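PDB 2RH0: NudC domain-containing protein 2 from Mus musculus, which may regulate the LIS1/dynein pathway by stabilising LIS1 together with the Hsp90 chaperone. Local coordinates for residues A[105-109]-A[110-114]. Residues are numbered along the deposited sequence; the frame is centred on the assembly and turned at random.
Sequences YAADP and WVQDQ
An aspartate N-cap starts the helix 109-127, with D108 OD1 accepting from the backbone N-H groups of V111 and, weakly, W110. D108 OD1 takes the V111 N-H at 2.9 Å in a nearly straight bond; the N-H comes in from above the plane of the carboxylate. The same oxygen holds W110 N at 2.8 Å, but that bond is weak and bent (122°). The carboxylate reaches both amides because CG sits between the backbone N and the carbonyl carbon (chi1 75°). V111 CG2 lies beside OD1, and the two side chains cross at about a right angle.

Backbone bonds of the first helical turn follow: Q112 N donates to D108 O (2.9 Å) and D113 N to P109 O (3.1 Å). P109 is the first helical residue. The chain passes from strand 104-106 through A107 and D108 into helix 109-127, and the cap marks that turn.

Q112 reaches back toward A107, its chain extended beyond CG. NE2 gives a straight bond to A107 O (2.8 Å, 171°). That oxygen lies in the amide plane of Q112. The methyl of A107 rests against Q112 CG at 3.5 Å and V111 CG1 at 3.7 Å. With an alanine at Q112, A107 O would probably lose this donor and the A107 methyl its cover from CG. F133 and L121 of the second subunit pack on P109 and W110 of this chain, respectively.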
loop_
_atom_site.group_PDB
_atom_site.type_symbol
_atom_site.label_atom_id
_atom_site.label_comp_id
_atom_site.label_asym_id
_atom_site.label_seq_id
_atom_site.Cartn_x
_atom_site.Cartn_y
_atom_site.Cartn_z
ATOM N N TYR A 105 5.320 9.891 -13.136
ATOM C CA TYR A 105 4.679 8.971 -12.213
ATOM C C TYR A 105 3.358 8.425 -12.749
ATOM O O TYR A 105 2.302 8.518 -12.126
ATOM C CB TYR A 105 4.524 9.661 -10.875
ATOM C CG TYR A 105 5.802 10.374 -10.436
ATOM C CD1 TYR A 105 6.996 9.665 -10.248
ATOM C CD2 TYR A 105 5.803 11.735 -10.178
ATOM C CE1 TYR A 105 8.140 10.298 -9.834
ATOM C CE2 TYR A 105 6.955 12.384 -9.770
ATOM C CZ TYR A 105 8.120 11.670 -9.601
ATOM O OH TYR A 105 9.253 12.347 -9.185
ATOM N N ALA A 106 3.443 7.871 -13.949
ATOM C CA ALA A 106 2.317 7.277 -14.594
ATOM C C ALA A 106 2.170 5.827 -14.110
ATOM O O ALA A 106 3.143 5.160 -13.869
ATOM C CB ALA A 106 2.509 7.300 -16.107
ATOM N N ALA A 107 0.934 5.388 -14.009
ATOM C CA ALA A 107 0.590 4.010 -13.721
ATOM C C ALA A 107 0.682 3.256 -15.024
ATOM O O ALA A 107 0.255 3.755 -16.014
ATOM C CB ALA A 107 -0.823 3.926 -13.178
ATOM N N ASP A 108 1.254 2.068 -15.034
ATOM C CA ASP A 108 1.175 1.234 -16.250
ATOM C C ASP A 108 -0.276 0.857 -16.486
ATOM O O ASP A 108 -1.107 1.054 -15.610
ATOM C CB ASP A 108 2.101 0.011 -16.173
ATOM C CG ASP A 108 1.596 -1.101 -15.272
ATOM O OD1 ASP A 108 0.389 -1.457 -15.244
ATOM O OD2 ASP A 108 2.473 -1.679 -14.617
ATOM N N PRO A 109 -0.602 0.342 -17.677
ATOM C CA PRO A 109 -1.980 0.081 -18.019
ATOM C C PRO A 109 -2.764 -0.822 -17.091
ATOM O O PRO A 109 -3.965 -0.637 -16.934
ATOM C CB PRO A 109 -1.870 -0.540 -19.404
ATOM C CG PRO A 109 -0.618 0.015 -19.942
ATOM C CD PRO A 109 0.297 0.042 -18.803
ATOM N N TRP A 110 -2.100 -1.801 -16.490
ATOM C CA TRP A 110 -2.767 -2.698 -15.563
ATOM C C TRP A 110 -3.075 -2.023 -14.238
ATOM O O TRP A 110 -4.166 -2.185 -13.723
ATOM C CB TRP A 110 -1.933 -3.932 -15.351
ATOM C CG TRP A 110 -1.928 -4.688 -16.602
ATOM C CD1 TRP A 110 -0.909 -4.796 -17.503
ATOM C CD2 TRP A 110 -3.039 -5.393 -17.155
ATOM N NE1 TRP A 110 -1.316 -5.562 -18.564
ATOM C CE2 TRP A 110 -2.618 -5.945 -18.371
ATOM C CE3 TRP A 110 -4.353 -5.630 -16.724
ATOM C CZ2 TRP A 110 -3.467 -6.718 -19.171
ATOM C CZ3 TRP A 110 -5.194 -6.398 -17.516
ATOM C CH2 TRP A 110 -4.752 -6.926 -18.723
ATOM N N VAL A 111 -2.111 -1.283 -13.696
ATOM C CA VAL A 111 -2.318 -0.549 -12.463
ATOM C C VAL A 111 -3.410 0.516 -12.683
ATOM O O VAL A 111 -4.226 0.794 -11.818
ATOM C CB VAL A 111 -1.007 0.074 -11.991
ATOM C CG1 VAL A 111 -1.227 1.057 -10.887
ATOM C CG2 VAL A 111 -0.003 -1.046 -11.583
ATOM N N GLN A 112 -3.462 1.084 -13.868
ATOM C CA GLN A 112 -4.509 2.077 -14.189
ATOM C C GLN A 112 -5.855 1.394 -14.143
ATOM O O GLN A 112 -6.848 2.001 -13.743
ATOM C CB GLN A 112 -4.343 2.613 -15.596
ATOM C CG GLN A 112 -3.120 3.441 -15.821
ATOM C CD GLN A 112 -3.102 4.163 -17.221
ATOM O OE1 GLN A 112 -4.132 4.370 -17.873
ATOM N NE2 GLN A 112 -1.920 4.537 -17.643
ATOM N N ASP A 113 -5.891 0.130 -14.598
ATOM C CA ASP A 113 -7.147 -0.610 -14.648
ATOM C C ASP A 113 -7.563 -0.968 -13.213
ATOM O O ASP A 113 -8.753 -0.891 -12.899
ATOM C CB ASP A 113 -7.099 -1.863 -15.563
ATOM C CG ASP A 113 -8.453 -2.565 -15.614
ATOM O OD1 ASP A 113 -9.406 -1.904 -16.036
ATOM O OD2 ASP A 113 -8.589 -3.711 -15.154
ATOM N N GLN A 114 -6.603 -1.378 -12.370
ATOM C CA GLN A 114 -6.891 -1.658 -10.965
ATOM C C GLN A 114 -7.450 -0.419 -10.285
ATOM O O GLN A 114 -8.408 -0.496 -9.534
ATOM C CB GLN A 114 -5.658 -2.076 -10.217
ATOM C CG GLN A 114 -5.109 -3.496 -10.528
ATOM C CD GLN A 114 -3.739 -3.714 -9.930
ATOM O OE1 GLN A 114 -2.761 -3.214 -10.472
ATOM N NE2 GLN A 114 -3.644 -4.485 -8.807
#